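Side-chain contacts in ferritin light chain (Trichoplusia ni, PDB 1Z6O), which stores iron in a secreted shell of 12 light and 12 heavy chains, where the light chain probably helps the ferrihydrite core to nucleate: residues 42-47 with 88-93; 51-56 with 82-87; 141-146 with 157-162. All blocks are in the same frame, centred on the assembly; numbering follows the deposited sequence.

Contact 1 (42-47 with 88-93)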
# COMPACT_ATOMS: atom_id res chain seq x y z
N GLN A 42 -0.79 -55.39 -7.65
CA GLN A 42 -0.00 -55.24 -8.87
C GLN A 42 -0.91 -55.33 -10.10
O GLN A 42 -0.77 -54.55 -11.04
CB GLN A 42 1.07 -56.33 -8.96
CG GLN A 42 2.18 -56.20 -7.92
CD GLN A 42 3.15 -57.36 -7.99
OE1 GLN A 42 3.59 -57.74 -9.07
NE2 GLN A 42 3.48 -57.93 -6.85
N ALA A 43 -1.84 -56.28 -10.10
CA ALA A 43 -2.75 -56.43 -11.23
C ALA A 43 -3.69 -55.21 -11.33
O ALA A 43 -4.21 -54.91 -12.41
CB ALA A 43 -3.59 -57.73 -11.10
N TYR A 44 -3.92 -54.53 -10.22
CA TYR A 44 -4.80 -53.35 -10.21
C TYR A 44 -4.08 -52.18 -10.92
O TYR A 44 -4.72 -51.38 -11.60
CB TYR A 44 -5.17 -52.97 -8.77
CG TYR A 44 -6.40 -52.09 -8.63
CD1 TYR A 44 -7.52 -52.28 -9.46
CD2 TYR A 44 -6.48 -51.12 -7.63
CE1 TYR A 44 -8.70 -51.53 -9.27
CE2 TYR A 44 -7.65 -50.37 -7.44
CZ TYR A 44 -8.75 -50.58 -8.25
OH TYR A 44 -9.91 -49.84 -8.05
N ALA A 45 -2.76 -52.09 -10.75
CA ALA A 45 -2.01 -51.04 -11.44
C ALA A 45 -2.10 -51.33 -12.94
O ALA A 45 -2.26 -50.43 -13.76
CB ALA A 45 -0.53 -51.06 -11.01
N LYS A 46 -2.00 -52.60 -13.29
CA LYS A 46 -2.07 -53.02 -14.69
C LYS A 46 -3.43 -52.70 -15.31
O LYS A 46 -3.52 -52.28 -16.47
CB LYS A 46 -1.77 -54.52 -14.79
CG LYS A 46 -1.88 -55.10 -16.19
CD LYS A 46 -1.62 -56.60 -16.14
CE LYS A 46 -2.07 -57.29 -17.40
NZ LYS A 46 -1.81 -58.75 -17.33
N LEU A 47 -4.50 -52.90 -14.54
CA LEU A 47 -5.84 -52.60 -15.05
C LEU A 47 -5.98 -51.09 -15.30
O LEU A 47 -6.53 -50.66 -16.32
CB LEU A 47 -6.92 -53.06 -14.05
CG LEU A 47 -8.39 -52.80 -14.42
CD1 LEU A 47 -8.74 -53.46 -15.76
CD2 LEU A 47 -9.29 -53.35 -13.30
N ILE A 88 0.67 -44.95 -11.62
CA ILE A 88 1.94 -44.63 -10.98
C ILE A 88 1.81 -44.67 -9.45
O ILE A 88 2.71 -45.16 -8.76
CB ILE A 88 2.44 -43.25 -11.46
CG1 ILE A 88 2.84 -43.36 -12.94
CG2 ILE A 88 3.66 -42.80 -10.63
CD1 ILE A 88 3.12 -42.01 -13.61
N ASP A 89 0.70 -44.17 -8.93
CA ASP A 89 0.48 -44.18 -7.49
C ASP A 89 0.45 -45.61 -6.94
O ASP A 89 1.02 -45.89 -5.89
CB ASP A 89 -0.84 -43.48 -7.14
CG ASP A 89 -0.99 -43.25 -5.64
OD1 ASP A 89 -1.82 -43.93 -4.99
OD2 ASP A 89 -0.25 -42.40 -5.10
N ILE A 90 -0.22 -46.53 -7.64
CA ILE A 90 -0.28 -47.92 -7.17
C ILE A 90 1.10 -48.57 -7.22
O ILE A 90 1.49 -49.30 -6.31
CB ILE A 90 -1.29 -48.75 -8.00
CG1 ILE A 90 -2.71 -48.21 -7.77
CG2 ILE A 90 -1.23 -50.24 -7.57
CD1 ILE A 90 -3.71 -48.67 -8.85
N ILE A 91 1.84 -48.31 -8.30
CA ILE A 91 3.19 -48.87 -8.41
C ILE A 91 4.03 -48.39 -7.22
O ILE A 91 4.77 -49.16 -6.62
CB ILE A 91 3.88 -48.41 -9.73
CG1 ILE A 91 3.23 -49.15 -10.92
CG2 ILE A 91 5.40 -48.69 -9.68
CD1 ILE A 91 3.64 -48.57 -12.29
N LYS A 92 3.90 -47.11 -6.87
CA LYS A 92 4.65 -46.59 -5.73
C LYS A 92 4.18 -47.22 -4.42
O LYS A 92 4.99 -47.44 -3.52
CB LYS A 92 4.52 -45.06 -5.65
CG LYS A 92 5.30 -44.33 -6.77
CD LYS A 92 5.08 -42.83 -6.70
CE LYS A 92 5.97 -42.11 -7.73
NZ LYS A 92 5.69 -40.63 -7.75
N HIS A 93 2.89 -47.53 -4.31
CA HIS A 93 2.40 -48.15 -3.07
C HIS A 93 2.93 -49.59 -2.94
O HIS A 93 3.30 -50.03 -1.85
CB HIS A 93 0.87 -48.18 -3.02
CG HIS A 93 0.34 -48.32 -1.63
ND1 HIS A 93 0.12 -47.23 -0.82
CD2 HIS A 93 0.08 -49.41 -0.88
CE1 HIS A 93 -0.25 -47.65 0.38
NE2 HIS A 93 -0.28 -48.97 0.37
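Ala-45 and Ile-90 meet where helices 37-61 and 70-96 run antiparallel, and their CA atoms are 5.6 Å apart. The methyl of Ala-45 faces the branched side of the isoleucine: CB lies 3.6 Å from Ile-90 CG2 and 3.9 Å from Ile-90 CB. The longer branch of Ile-90 reaches past this methyl, its CD1 coming within 3.9 Å of Tyr-44 CD2, the two side chains crossing at about a right angle. Ile-91 adds a looser touch, CG1 at 4.2 Å from Ala-45 CB. A single torsion places both branches of Ile-90: CG1 stands anti to the carbonyl carbon (chi1 -66°) and carries CD1 to the tyrosine, while CG2, anti to the backbone N, lies against the alanine methyl. Replacing Ile-90 by an alanine is likely to leave a gap beside the Tyr-44 ring and to take the CG2 contact from Ala-45 CB. The segment axes approach to 8.8 Å, at 165° between their directions, consistent with the small Ala-45 at the crossing. Tyr-44 OH is hydrogen-bonded to Leu-136 O. Ala-45 and Ile-91 turn to the loop residues Met-101 and Phe-103, Ile-91 also to Ala-44 of a neighbouring heavy chain. Ile-90 packs on Tyr-162 and Phe-167 of helix 157-190, and Tyr-44 on Ala-140 and Ile-143 of helix 122-148, so this side faces the four-helix bundle interior.

Contact 2 (51-56 with 82-87)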
# COMPACT_ATOMS: atom_id res chain seq x y z
N ARG A 51 -6.69 -49.33 -18.91
CA ARG A 51 -7.84 -48.45 -19.08
C ARG A 51 -7.41 -47.02 -19.42
O ARG A 51 -8.13 -46.34 -20.16
CB ARG A 51 -8.73 -48.43 -17.83
CG ARG A 51 -9.48 -49.73 -17.59
CD ARG A 51 -10.34 -50.13 -18.79
NE ARG A 51 -11.09 -51.35 -18.49
CZ ARG A 51 -11.45 -52.26 -19.40
NH1 ARG A 51 -11.13 -52.08 -20.67
NH2 ARG A 51 -12.12 -53.34 -19.02
N SER A 52 -6.27 -46.55 -18.91
CA SER A 52 -5.87 -45.18 -19.23
C SER A 52 -5.72 -45.04 -20.74
O SER A 52 -6.15 -44.04 -21.32
CB SER A 52 -4.56 -44.76 -18.53
OG SER A 52 -3.41 -45.42 -19.06
N TYR A 53 -5.13 -46.04 -21.39
CA TYR A 53 -4.97 -45.97 -22.84
C TYR A 53 -6.29 -46.23 -23.59
O TYR A 53 -6.50 -45.66 -24.66
CB TYR A 53 -3.83 -46.91 -23.30
CG TYR A 53 -2.48 -46.22 -23.16
CD1 TYR A 53 -1.54 -46.62 -22.18
CD2 TYR A 53 -2.15 -45.14 -23.98
CE1 TYR A 53 -0.32 -45.94 -22.04
CE2 TYR A 53 -0.94 -44.47 -23.84
CZ TYR A 53 -0.03 -44.87 -22.88
OH TYR A 53 1.17 -44.20 -22.79
N ASP A 54 -7.19 -47.04 -23.04
CA ASP A 54 -8.50 -47.23 -23.69
C ASP A 54 -9.24 -45.88 -23.69
O ASP A 54 -9.82 -45.47 -24.69
CB ASP A 54 -9.40 -48.23 -22.91
CG ASP A 54 -8.93 -49.67 -23.03
OD1 ASP A 54 -8.29 -50.01 -24.04
OD2 ASP A 54 -9.23 -50.47 -22.11
N TYR A 55 -9.24 -45.20 -22.55
CA TYR A 55 -9.91 -43.90 -22.44
C TYR A 55 -9.25 -42.87 -23.36
O TYR A 55 -9.93 -42.01 -23.92
CB TYR A 55 -9.86 -43.40 -20.99
CG TYR A 55 -10.66 -44.26 -20.02
CD1 TYR A 55 -10.24 -44.41 -18.70
CD2 TYR A 55 -11.85 -44.88 -20.41
CE1 TYR A 55 -10.99 -45.16 -17.78
CE2 TYR A 55 -12.61 -45.64 -19.50
CZ TYR A 55 -12.16 -45.77 -18.19
OH TYR A 55 -12.89 -46.49 -17.26
N LEU A 56 -7.93 -42.95 -23.49
CA LEU A 56 -7.23 -42.02 -24.37
C LEU A 56 -7.71 -42.19 -25.81
O LEU A 56 -7.90 -41.21 -26.53
CB LEU A 56 -5.71 -42.25 -24.27
CG LEU A 56 -4.89 -41.30 -25.15
CD1 LEU A 56 -5.10 -39.87 -24.66
CD2 LEU A 56 -3.41 -41.65 -25.07
N GLU A 82 -6.57 -39.50 -15.12
CA GLU A 82 -6.72 -40.01 -13.75
C GLU A 82 -6.22 -41.44 -13.63
O GLU A 82 -5.55 -41.79 -12.66
CB GLU A 82 -8.18 -39.91 -13.29
CG GLU A 82 -8.67 -38.46 -13.30
CD GLU A 82 -10.12 -38.29 -12.85
OE1 GLU A 82 -10.99 -39.09 -13.26
OE2 GLU A 82 -10.38 -37.33 -12.09
N ALA A 83 -6.55 -42.28 -14.60
CA ALA A 83 -6.12 -43.68 -14.56
C ALA A 83 -4.59 -43.78 -14.72
O ALA A 83 -3.96 -44.66 -14.12
CB ALA A 83 -6.83 -44.49 -15.65
N TRP A 84 -3.99 -42.89 -15.51
CA TRP A 84 -2.54 -42.90 -15.69
C TRP A 84 -1.88 -42.52 -14.35
O TRP A 84 -0.94 -43.16 -13.89
CB TRP A 84 -2.13 -41.88 -16.77
CG TRP A 84 -0.63 -41.70 -16.90
CD1 TRP A 84 0.11 -40.63 -16.48
CD2 TRP A 84 0.30 -42.62 -17.49
NE1 TRP A 84 1.44 -40.83 -16.78
CE2 TRP A 84 1.58 -42.04 -17.40
CE3 TRP A 84 0.16 -43.89 -18.09
CZ2 TRP A 84 2.73 -42.68 -17.89
CZ3 TRP A 84 1.31 -44.52 -18.59
CH2 TRP A 84 2.58 -43.91 -18.48
N SER A 85 -2.40 -41.48 -13.73
CA SER A 85 -1.87 -41.03 -12.45
C SER A 85 -2.02 -42.12 -11.38
O SER A 85 -1.11 -42.33 -10.56
CB SER A 85 -2.60 -39.74 -12.03
OG SER A 85 -2.19 -39.34 -10.74
N LYS A 86 -3.14 -42.83 -11.37
CA LYS A 86 -3.36 -43.90 -10.40
C LYS A 86 -2.42 -45.08 -10.65
O LYS A 86 -2.02 -45.77 -9.71
CB LYS A 86 -4.80 -44.42 -10.44
CG LYS A 86 -5.84 -43.44 -9.86
CD LYS A 86 -5.54 -43.12 -8.40
CE LYS A 86 -6.59 -42.16 -7.82
NZ LYS A 86 -6.32 -41.76 -6.40
N THR A 87 -2.09 -45.32 -11.91
CA THR A 87 -1.17 -46.41 -12.24
C THR A 87 0.16 -46.17 -11.51
O THR A 87 0.70 -47.06 -10.86
CB THR A 87 -0.88 -46.47 -13.76
OG1 THR A 87 -2.09 -46.77 -14.47
CG2 THR A 87 0.15 -47.57 -14.07
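Ser-52 and Ala-83 meet at the closest backbone approach of the segments, CB against CB at 3.7 Å. The CA atoms of Ser-52 and Ala-83 are 4.9 Å apart, and such small residues are consistent with antiparallel axes only 8.5 Å from each other. Ser-52 CB also sits 3.6 Å from the backbone N of Trp-84.

The aromatic part lies to one side of this point. Tyr-53 and Trp-84 run side by side and point the same way, touching obliquely with Tyr-53 CE1 at 4.1 Å from Trp-84 CZ3. Trp-84 CG stands opposite the backbone N (chi1 173°), which swings the six-membered ring back toward helix 37-61; its edge there meets Ser-52 OG, 4.0 Å from Trp-84 CE3.

The side-chain bonds of Ser-52 and Thr-87 stay within their own helices. Ser-52 OG, set between the backbone N and the carbonyl carbon (chi1 71°), hydrogen-bonds to Leu-49 O one turn back. Thr-87 OG1 donates to Ala-83 O at 2.8 Å, and that oxygen also accepts from Thr-87 N on the opposite face of its plane, so two bonds grip it. Just before 82-87, Ser-80 OG joins the two helices by bonding to Ser-52 O. Arg-51 NH1 makes an in-plane salt bridge to Asp-54 OD2, while NH2 pairs with Glu-135 of helix 122-148.

The polar ends of the two aromatics bond to another chain: Tyr-53 OH to Ser-36 and Trp-84 NE1 to Ser-65, both of a neighbouring heavy chain, whose Arg-68 makes a cation-pi contact with the indole. The chemistry thus implies two roles, with small residues joining the helices and paired aromatics presenting hydrogen-bonding groups to the heavy chain.

Contact 3 (141-146 with 157-162). With CA (calcium ion), chain Z.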
# COMPACT_ATOMS: atom_id res chain seq x y z
N PHE A 141 -13.20 -53.35 -4.31
CA PHE A 141 -13.95 -54.05 -3.25
C PHE A 141 -13.34 -55.44 -3.02
O PHE A 141 -13.23 -55.90 -1.89
CB PHE A 141 -15.42 -54.24 -3.67
CG PHE A 141 -16.31 -53.04 -3.43
CD1 PHE A 141 -15.77 -51.77 -3.20
CD2 PHE A 141 -17.70 -53.18 -3.44
CE1 PHE A 141 -16.61 -50.65 -2.99
CE2 PHE A 141 -18.55 -52.08 -3.23
CZ PHE A 141 -17.99 -50.81 -3.01
N TYR A 142 -12.97 -56.09 -4.11
CA TYR A 142 -12.38 -57.43 -4.05
C TYR A 142 -11.04 -57.43 -3.30
O TYR A 142 -10.80 -58.25 -2.43
CB TYR A 142 -12.19 -57.95 -5.47
CG TYR A 142 -11.57 -59.32 -5.55
CD1 TYR A 142 -12.32 -60.45 -5.24
CD2 TYR A 142 -10.24 -59.48 -5.92
CE1 TYR A 142 -11.74 -61.72 -5.30
CE2 TYR A 142 -9.66 -60.74 -5.98
CZ TYR A 142 -10.42 -61.86 -5.67
OH TYR A 142 -9.85 -63.11 -5.74
N ILE A 143 -10.15 -56.50 -3.65
CA ILE A 143 -8.85 -56.43 -2.98
C ILE A 143 -9.03 -56.09 -1.50
O ILE A 143 -8.34 -56.63 -0.63
CB ILE A 143 -7.95 -55.38 -3.66
CG1 ILE A 143 -7.75 -55.76 -5.13
CG2 ILE A 143 -6.59 -55.29 -2.96
CD1 ILE A 143 -7.02 -54.68 -5.94
N HIS A 144 -9.98 -55.20 -1.22
CA HIS A 144 -10.27 -54.79 0.15
C HIS A 144 -10.72 -56.02 0.96
O HIS A 144 -10.28 -56.23 2.09
CB HIS A 144 -11.37 -53.72 0.12
CG HIS A 144 -11.66 -53.10 1.45
ND1 HIS A 144 -12.39 -53.74 2.43
CD2 HIS A 144 -11.35 -51.87 1.95
CE1 HIS A 144 -12.52 -52.94 3.47
NE2 HIS A 144 -11.90 -51.80 3.21
N ARG A 145 -11.60 -56.82 0.38
CA ARG A 145 -12.09 -58.02 1.06
C ARG A 145 -10.96 -59.05 1.25
O ARG A 145 -10.87 -59.73 2.28
CB ARG A 145 -13.23 -58.65 0.23
CG ARG A 145 -13.92 -59.78 0.96
CD ARG A 145 -15.11 -60.37 0.20
NE ARG A 145 -15.69 -61.42 1.03
CZ ARG A 145 -16.97 -61.71 1.11
NH1 ARG A 145 -17.87 -61.03 0.40
NH2 ARG A 145 -17.37 -62.67 1.94
N GLU A 146 -10.09 -59.15 0.25
CA GLU A 146 -8.95 -60.06 0.34
C GLU A 146 -8.01 -59.62 1.47
O GLU A 146 -7.40 -60.44 2.15
CB GLU A 146 -8.22 -60.07 -1.00
CG GLU A 146 -7.06 -61.04 -1.11
CD GLU A 146 -7.49 -62.50 -0.99
OE1 GLU A 146 -8.63 -62.84 -1.41
OE2 GLU A 146 -6.67 -63.29 -0.48
N PRO A 157 -4.90 -53.79 7.19
CA PRO A 157 -5.72 -52.58 7.16
C PRO A 157 -5.03 -51.40 6.50
O PRO A 157 -5.68 -50.39 6.22
CB PRO A 157 -6.05 -52.34 8.64
CG PRO A 157 -4.86 -52.91 9.35
CD PRO A 157 -4.52 -54.16 8.57
N GLU A 158 -3.73 -51.50 6.24
CA GLU A 158 -3.02 -50.41 5.56
C GLU A 158 -3.51 -50.41 4.11
O GLU A 158 -3.84 -49.35 3.56
CB GLU A 158 -1.50 -50.61 5.62
CG GLU A 158 -0.70 -49.35 5.22
CD GLU A 158 -0.65 -49.08 3.71
OE1 GLU A 158 -0.64 -47.89 3.33
OE2 GLU A 158 -0.60 -50.05 2.91
N ILE A 159 -3.56 -51.58 3.49
CA ILE A 159 -4.07 -51.68 2.12
C ILE A 159 -5.55 -51.29 2.11
O ILE A 159 -6.02 -50.60 1.20
CB ILE A 159 -3.94 -53.12 1.56
CG1 ILE A 159 -2.46 -53.49 1.39
CG2 ILE A 159 -4.69 -53.23 0.22
CD1 ILE A 159 -1.67 -52.54 0.46
N ALA A 160 -6.31 -51.74 3.11
CA ALA A 160 -7.73 -51.41 3.16
C ALA A 160 -7.96 -49.89 3.22
O ALA A 160 -8.78 -49.35 2.47
CB ALA A 160 -8.39 -52.09 4.37
N GLN A 161 -7.24 -49.20 4.11
CA GLN A 161 -7.41 -47.75 4.25
C GLN A 161 -6.93 -47.03 2.99
O GLN A 161 -7.52 -46.02 2.58
CB GLN A 161 -6.64 -47.24 5.49
CG GLN A 161 -6.51 -45.71 5.57
CD GLN A 161 -7.77 -44.96 6.04
OE1 GLN A 161 -8.90 -45.47 6.02
NE2 GLN A 161 -7.57 -43.72 6.47
N TYR A 162 -5.85 -47.52 2.38
CA TYR A 162 -5.34 -46.93 1.13
C TYR A 162 -6.44 -47.00 0.06
O TYR A 162 -6.73 -46.01 -0.63
CB TYR A 162 -4.09 -47.68 0.67
CG TYR A 162 -3.62 -47.33 -0.73
CD1 TYR A 162 -3.25 -46.02 -1.07
CD2 TYR A 162 -3.51 -48.31 -1.71
CE1 TYR A 162 -2.78 -45.71 -2.36
CE2 TYR A 162 -3.03 -48.01 -2.99
CZ TYR A 162 -2.67 -46.72 -3.30
OH TYR A 162 -2.21 -46.44 -4.57
CA CA Z . -11.25 -45.95 6.82
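A calcium site shared by three light chains borders this contact, in which His-144 of helix 122-148 meets Ala-160 at the start of helix 157-190. Gln-161 OE1 binds the calcium ion at 2.5 Å, and Glu-164 with the same two residues of two neighbouring light-chain subunits supplies the other five protein ligands. The glutamine chain bends at its second torsion (chi2 78°), which brings the amide oxygen round to the metal, while NE2 hydrogen-bonds to Glu-165 and Glu-169 of one neighbouring light chain. On the adjoining face, the His-144 ring touches Ala-160: NE2 lies 3.7 Å from Ala-160 CB, and CD2 is 3.6 Å from Ala-160 O, reached obliquely. CG of His-144 stands anti to the backbone N (chi1 -174°), carrying the imidazole toward helix 157-190. Both ring nitrogens are engaged, NE2 with the metal ligand Glu-164 and ND1 with His-155 of a neighbouring light chain. His-144 thus probably helps position Glu-164 from the second shell and ties the site to the subunit interface. Beside it, Ile-143 CG2 touches Ile-159 CG2 at 4.2 Å, a purely apolar pair facing the bundle interior. Ile-143 continues onto Glu-40 of helix 37-61, and Ile-159 onto Val-37 of that helix and His-93 of helix 70-96, so all four bundle helices gather on this side.

In the fold
From the N terminus, helix 37-61 supplies first 42-47 and then 51-56. The chain turns into helix 70-96, where 82-87 closes contact 2 and, farther on, 88-93 closes contact 1; the smaller loop therefore lies within the larger, as in a hairpin of antiparallel helices. The two centres are 11 Å apart along this hairpin. Contact 3 follows in series, 157-162 returning to 141-146 across a short connection between the next two helices. It joins contact 1 through Asp-89 with Tyr-162 and His-93 with Glu-158, probable hydrogen bonds that fasten one helix pair to the other, whereas contacts 2 and 3 do not touch.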